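Local coordinates for protein alcohol dehydrogenase IV (Corynebacterium glutamicum, PDB 3IV7) that probably acts as an NAD-dependent, metal-binding dehydrogenase of the iron-containing alcohol dehydrogenase family, with likely maleylacetate reductase activity, at residues F313-L326 and T338-L350. Numbering follows the deposited sequence.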
loop_
_atom_site.group_PDB
_atom_site.type_symbol
_atom_site.label_atom_id
_atom_site.label_comp_id
_atom_site.label_asym_id
_atom_site.label_seq_id
_atom_site.Cartn_x
_atom_site.Cartn_y
_atom_site.Cartn_z
ATOM N N PHE A 313 -16.604 -4.629 33.500
ATOM C CA PHE A 313 -16.629 -3.171 33.524
ATOM C C PHE A 313 -17.913 -2.729 34.204
ATOM O O PHE A 313 -18.913 -3.383 34.084
ATOM C CB PHE A 313 -16.546 -2.621 32.098
ATOM C CG PHE A 313 -16.325 -1.153 32.037
ATOM C CD1 PHE A 313 -15.235 -0.580 32.682
ATOM C CD2 PHE A 313 -17.184 -0.336 31.320
ATOM C CE1 PHE A 313 -15.033 0.797 32.646
ATOM C CE2 PHE A 313 -16.976 1.070 31.260
ATOM C CZ PHE A 313 -15.912 1.626 31.917
ATOM N N GLU A 314 -17.847 -1.658 34.985
ATOM C CA GLU A 314 -19.011 -1.139 35.689
ATOM C C GLU A 314 -19.160 0.363 35.434
ATOM O O GLU A 314 -18.184 1.044 35.083
ATOM C CB GLU A 314 -18.876 -1.384 37.203
ATOM C CG GLU A 314 -18.338 -2.763 37.556
ATOM C CD GLU A 314 -18.557 -3.106 38.986
ATOM O OE1 GLU A 314 -17.947 -2.450 39.862
ATOM O OE2 GLU A 314 -19.326 -4.051 39.247
ATOM N N ALA A 315 -20.383 0.864 35.614
ATOM C CA ALA A 315 -20.692 2.276 35.433
ATOM C C ALA A 315 -19.800 3.167 36.281
ATOM O O ALA A 315 -19.435 4.263 35.868
ATOM C CB ALA A 315 -22.176 2.549 35.784
ATOM N N SER A 316 -19.485 2.705 37.492
ATOM C CA SER A 316 -18.705 3.494 38.422
ATOM C C SER A 316 -17.302 3.802 37.884
ATOM O O SER A 316 -16.677 4.724 38.340
ATOM C CB SER A 316 -18.607 2.781 39.789
ATOM O OG SER A 316 -17.953 1.537 39.642
ATOM N N GLY A 317 -16.827 3.005 36.947
ATOM C CA GLY A 317 -15.515 3.218 36.301
ATOM C C GLY A 317 -15.498 4.136 35.070
ATOM O O GLY A 317 -14.424 4.515 34.587
ATOM N N ILE A 318 -16.668 4.514 34.572
ATOM C CA ILE A 318 -16.757 5.368 33.364
ATOM C C ILE A 318 -16.147 6.795 33.566
ATOM O O ILE A 318 -15.461 7.305 32.690
ATOM C CB ILE A 318 -18.203 5.490 32.901
ATOM C CG1 ILE A 318 -18.696 4.143 32.357
ATOM C CG2 ILE A 318 -18.361 6.610 31.844
ATOM C CD1 ILE A 318 -20.218 4.089 32.145
ATOM N N ALA A 319 -16.430 7.431 34.706
ATOM C CA ALA A 319 -15.875 8.768 34.987
ATOM C C ALA A 319 -14.327 8.766 34.825
ATOM O O ALA A 319 -13.758 9.680 34.241
ATOM C CB ALA A 319 -16.281 9.244 36.392
ATOM N N GLU A 320 -13.675 7.735 35.347
ATOM C CA GLU A 320 -12.237 7.612 35.249
ATOM C C GLU A 320 -11.805 7.323 33.794
ATOM O O GLU A 320 -10.838 7.934 33.285
ATOM C CB GLU A 320 -11.743 6.503 36.164
ATOM C CG GLU A 320 -10.212 6.285 36.138
ATOM C CD GLU A 320 -9.768 5.139 37.053
ATOM O OE1 GLU A 320 -10.647 4.533 37.724
ATOM O OE2 GLU A 320 -8.549 4.841 37.093
ATOM N N ALA A 321 -12.491 6.383 33.136
ATOM C CA ALA A 321 -12.165 6.066 31.782
ATOM C C ALA A 321 -12.183 7.341 30.972
ATOM O O ALA A 321 -11.316 7.563 30.133
ATOM C CB ALA A 321 -13.166 5.034 31.192
ATOM N N VAL A 322 -13.227 8.127 31.179
ATOM C CA VAL A 322 -13.402 9.393 30.487
ATOM C C VAL A 322 -12.298 10.379 30.833
ATOM O O VAL A 322 -11.714 11.002 29.940
ATOM C CB VAL A 322 -14.736 9.995 30.813
ATOM C CG1 VAL A 322 -14.781 11.414 30.380
ATOM C CG2 VAL A 322 -15.855 9.144 30.151
ATOM N N ASP A 323 -11.986 10.496 32.119
ATOM C CA ASP A 323 -10.840 11.319 32.562
ATOM C C ASP A 323 -9.569 11.056 31.795
ATOM O O ASP A 323 -8.928 11.983 31.346
ATOM C CB ASP A 323 -10.527 11.076 34.015
ATOM C CG ASP A 323 -10.959 12.138 34.841
ATOM O OD1 ASP A 323 -10.396 13.254 34.699
ATOM O OD2 ASP A 323 -11.871 11.904 35.636
ATOM N N VAL A 324 -9.199 9.779 31.719
ATOM C CA VAL A 324 -7.975 9.337 31.094
ATOM C C VAL A 324 -7.951 9.463 29.573
ATOM O O VAL A 324 -6.883 9.618 28.968
ATOM C CB VAL A 324 -7.738 7.862 31.431
ATOM C CG1 VAL A 324 -6.607 7.294 30.575
ATOM C CG2 VAL A 324 -7.445 7.715 32.923
ATOM N N THR A 325 -9.115 9.378 28.960
ATOM C CA THR A 325 -9.219 9.319 27.517
ATOM C C THR A 325 -9.513 10.644 26.830
ATOM O O THR A 325 -9.084 10.866 25.694
ATOM C CB THR A 325 -10.329 8.357 27.116
ATOM O OG1 THR A 325 -10.027 7.066 27.626
ATOM C CG2 THR A 325 -10.461 8.294 25.577
ATOM N N LEU A 326 -10.262 11.501 27.492
ATOM C CA LEU A 326 -10.745 12.710 26.865
ATOM C C LEU A 326 -9.582 13.495 26.243
ATOM O O LEU A 326 -9.619 13.816 25.053
ATOM C CB LEU A 326 -11.539 13.561 27.859
ATOM C CG LEU A 326 -12.607 14.519 27.315
ATOM C CD1 LEU A 326 -13.564 13.827 26.359
ATOM C CD2 LEU A 326 -13.380 15.129 28.489
ATOM N N THR A 338 -17.017 15.364 24.324
ATOM C CA THR A 338 -17.114 16.003 25.630
ATOM C C THR A 338 -17.102 14.955 26.732
ATOM O O THR A 338 -17.160 13.739 26.477
ATOM C CB THR A 338 -18.392 16.834 25.751
ATOM O OG1 THR A 338 -19.528 15.981 25.623
ATOM C CG2 THR A 338 -18.438 17.894 24.668
ATOM N N ARG A 339 -16.970 15.423 27.954
ATOM C CA ARG A 339 -17.005 14.555 29.082
ATOM C C ARG A 339 -18.379 13.855 29.138
ATOM O O ARG A 339 -18.440 12.650 29.334
ATOM C CB ARG A 339 -16.719 15.332 30.355
ATOM C CG ARG A 339 -16.832 14.519 31.597
ATOM C CD ARG A 339 -16.329 15.291 32.812
ATOM N NE ARG A 339 -14.874 15.318 32.877
ATOM C CZ ARG A 339 -14.110 14.283 33.254
ATOM N NH1 ARG A 339 -14.653 13.092 33.566
ATOM N NH2 ARG A 339 -12.791 14.426 33.296
ATOM N N GLU A 340 -19.458 14.594 28.842
ATOM C CA GLU A 340 -20.815 14.014 28.868
ATOM C C GLU A 340 -21.044 12.983 27.748
ATOM O O GLU A 340 -21.539 11.887 28.013
ATOM C CB GLU A 340 -21.917 15.088 28.777
ATOM C CG GLU A 340 -21.944 16.099 29.907
ATOM C CD GLU A 340 -20.900 17.190 29.757
ATOM O OE1 GLU A 340 -20.080 17.118 28.808
ATOM O OE2 GLU A 340 -20.893 18.111 30.583
ATOM N N ASN A 341 -20.686 13.312 26.503
ATOM C CA ASN A 341 -21.017 12.403 25.427
ATOM C C ASN A 341 -20.116 11.173 25.364
ATOM O O ASN A 341 -20.568 10.116 24.948
ATOM C CB ASN A 341 -21.241 13.104 24.055
ATOM C CG ASN A 341 -19.979 13.699 23.451
ATOM O OD1 ASN A 341 -18.868 13.328 23.786
ATOM N ND2 ASN A 341 -20.171 14.651 22.528
ATOM N N LEU A 342 -18.872 11.294 25.835
ATOM C CA LEU A 342 -18.009 10.134 25.966
ATOM C C LEU A 342 -18.534 9.244 27.102
ATOM O O LEU A 342 -18.505 8.030 26.995
ATOM C CB LEU A 342 -16.557 10.534 26.215
ATOM C CG LEU A 342 -15.499 9.436 26.172
ATOM C CD1 LEU A 342 -15.513 8.621 24.834
ATOM C CD2 LEU A 342 -14.097 10.051 26.404
ATOM N N SER A 343 -19.010 9.855 28.184
ATOM C CA SER A 343 -19.652 9.083 29.259
ATOM C C SER A 343 -20.874 8.339 28.717
ATOM O O SER A 343 -21.078 7.191 29.037
ATOM C CB SER A 343 -20.060 9.982 30.430
ATOM O OG SER A 343 -18.918 10.471 31.097
ATOM N N ARG A 344 -21.666 8.996 27.869
ATOM C CA ARG A 344 -22.873 8.356 27.287
ATOM C C ARG A 344 -22.481 7.211 26.359
ATOM O O ARG A 344 -23.140 6.176 26.323
ATOM C CB ARG A 344 -23.731 9.372 26.524
ATOM C CG ARG A 344 -25.054 8.791 25.936
ATOM C CD ARG A 344 -26.061 8.549 27.015
ATOM N NE ARG A 344 -27.243 7.831 26.544
ATOM C CZ ARG A 344 -27.327 6.512 26.428
ATOM N NH1 ARG A 344 -26.269 5.739 26.682
ATOM N NH2 ARG A 344 -28.461 5.962 26.013
ATOM N N LEU A 345 -21.419 7.410 25.605
ATOM C CA LEU A 345 -20.921 6.380 24.720
ATOM C C LEU A 345 -20.540 5.139 25.528
ATOM O O LEU A 345 -20.949 4.026 25.190
ATOM C CB LEU A 345 -19.725 6.890 23.924
ATOM C CG LEU A 345 -19.125 5.932 22.915
ATOM C CD1 LEU A 345 -18.348 6.719 21.807
ATOM C CD2 LEU A 345 -18.228 4.889 23.590
ATOM N N LEU A 346 -19.760 5.335 26.587
ATOM C CA LEU A 346 -19.334 4.217 27.425
ATOM C C LEU A 346 -20.522 3.544 28.186
ATOM O O LEU A 346 -20.474 2.356 28.457
ATOM C CB LEU A 346 -18.243 4.651 28.396
ATOM C CG LEU A 346 -16.867 4.888 27.770
ATOM C CD1 LEU A 346 -15.854 5.327 28.852
ATOM C CD2 LEU A 346 -16.392 3.658 27.061
ATOM N N GLU A 347 -21.559 4.317 28.528
ATOM C CA GLU A 347 -22.781 3.742 29.136
ATOM C C GLU A 347 -23.458 2.804 28.168
ATOM O O GLU A 347 -23.929 1.745 28.555
ATOM C CB GLU A 347 -23.783 4.830 29.517
ATOM C CG GLU A 347 -23.386 5.665 30.652
ATOM C CD GLU A 347 -24.253 6.905 30.773
ATOM O OE1 GLU A 347 -25.455 6.840 30.398
ATOM O OE2 GLU A 347 -23.729 7.938 31.231
ATOM N N ALA A 348 -23.519 3.201 26.906
ATOM C CA ALA A 348 -24.129 2.364 25.862
ATOM C C ALA A 348 -23.354 1.068 25.667
ATOM O O ALA A 348 -23.956 -0.006 25.552
ATOM C CB ALA A 348 -24.229 3.132 24.539
ATOM N N ALA A 349 -22.024 1.171 25.612
ATOM C CA ALA A 349 -21.166 0.005 25.439
ATOM C C ALA A 349 -21.217 -0.902 26.667
ATOM O O ALA A 349 -21.117 -2.105 26.540
ATOM C CB ALA A 349 -19.735 0.416 25.146
ATOM N N LEU A 350 -21.351 -0.304 27.847
ATOM C CA LEU A 350 -21.437 -1.045 29.079
ATOM C C LEU A 350 -22.574 -2.030 29.059
ATOM O O LEU A 350 -22.390 -3.191 29.417
ATOM C CB LEU A 350 -21.633 -0.101 30.258
ATOM C CG LEU A 350 -21.877 -0.758 31.632
ATOM C CD1 LEU A 350 -20.641 -1.550 32.111
ATOM C CD2 LEU A 350 -22.293 0.302 32.637
#
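Ile318 and Val322 of helix 318-326 both fit as knobs into holes of helix 339-350, in a helix-loop-helix pair whose axes cross at a steep angle (127° between their N-to-C directions), 9.5 Å apart at closest approach. The pair belongs to the all-helical C-terminal part of the iron-containing alcohol dehydrogenase fold, well away from the parallel sheet. Ile318 settles among Ser343, Leu346, Glu347 and Leu350. Its CG2, anti to the backbone N, lies 3.8 Å from Ser343 CA, while CD1 reaches on to the CG of Glu347, whose side chain runs across it at about a right angle. Leu346 slides past Ile318 in the opposite direction and sends CD1 to Ala321 CB, 3.6 Å away. One turn further on, the two methyls of Val322 part company: CG2 meets Ser343 OG at 3.5 Å and also touches Leu342 and Leu346, whereas CG1 lies under one face of the Arg339 guanidinium. That arginine bends at chi3 (-78°) and reaches across to helix 318-326, where NH2 makes a salt bridge to Asp323 OD1 at 3.0 Å; the N-H...O angle is only 140°, so the hydrogen bond within it is weak. Leu326 closes this end with CD1 against Leu342 CD2. Behind the interface, Leu342 also rests on Ile244 of helix 240-250, and Thr325 OG1 is hydrogen-bonded to Thr247 of that helix. At the other end Leu350 spreads its methyls, CD1 packing on the carbonyl O of Phe313 and obliquely on its ring (3.7 Å to CD2), and CD2 against Ala315, with Phe252 meeting Phe313 edge-to-face. A capping box of Thr338 and Asn341 starts helix 339-350, and the hydroxyl of Ser343 turns back on its own helix: OG and N approach Arg339 O from opposite faces of its carbonyl plane, OG at 2.8 Å.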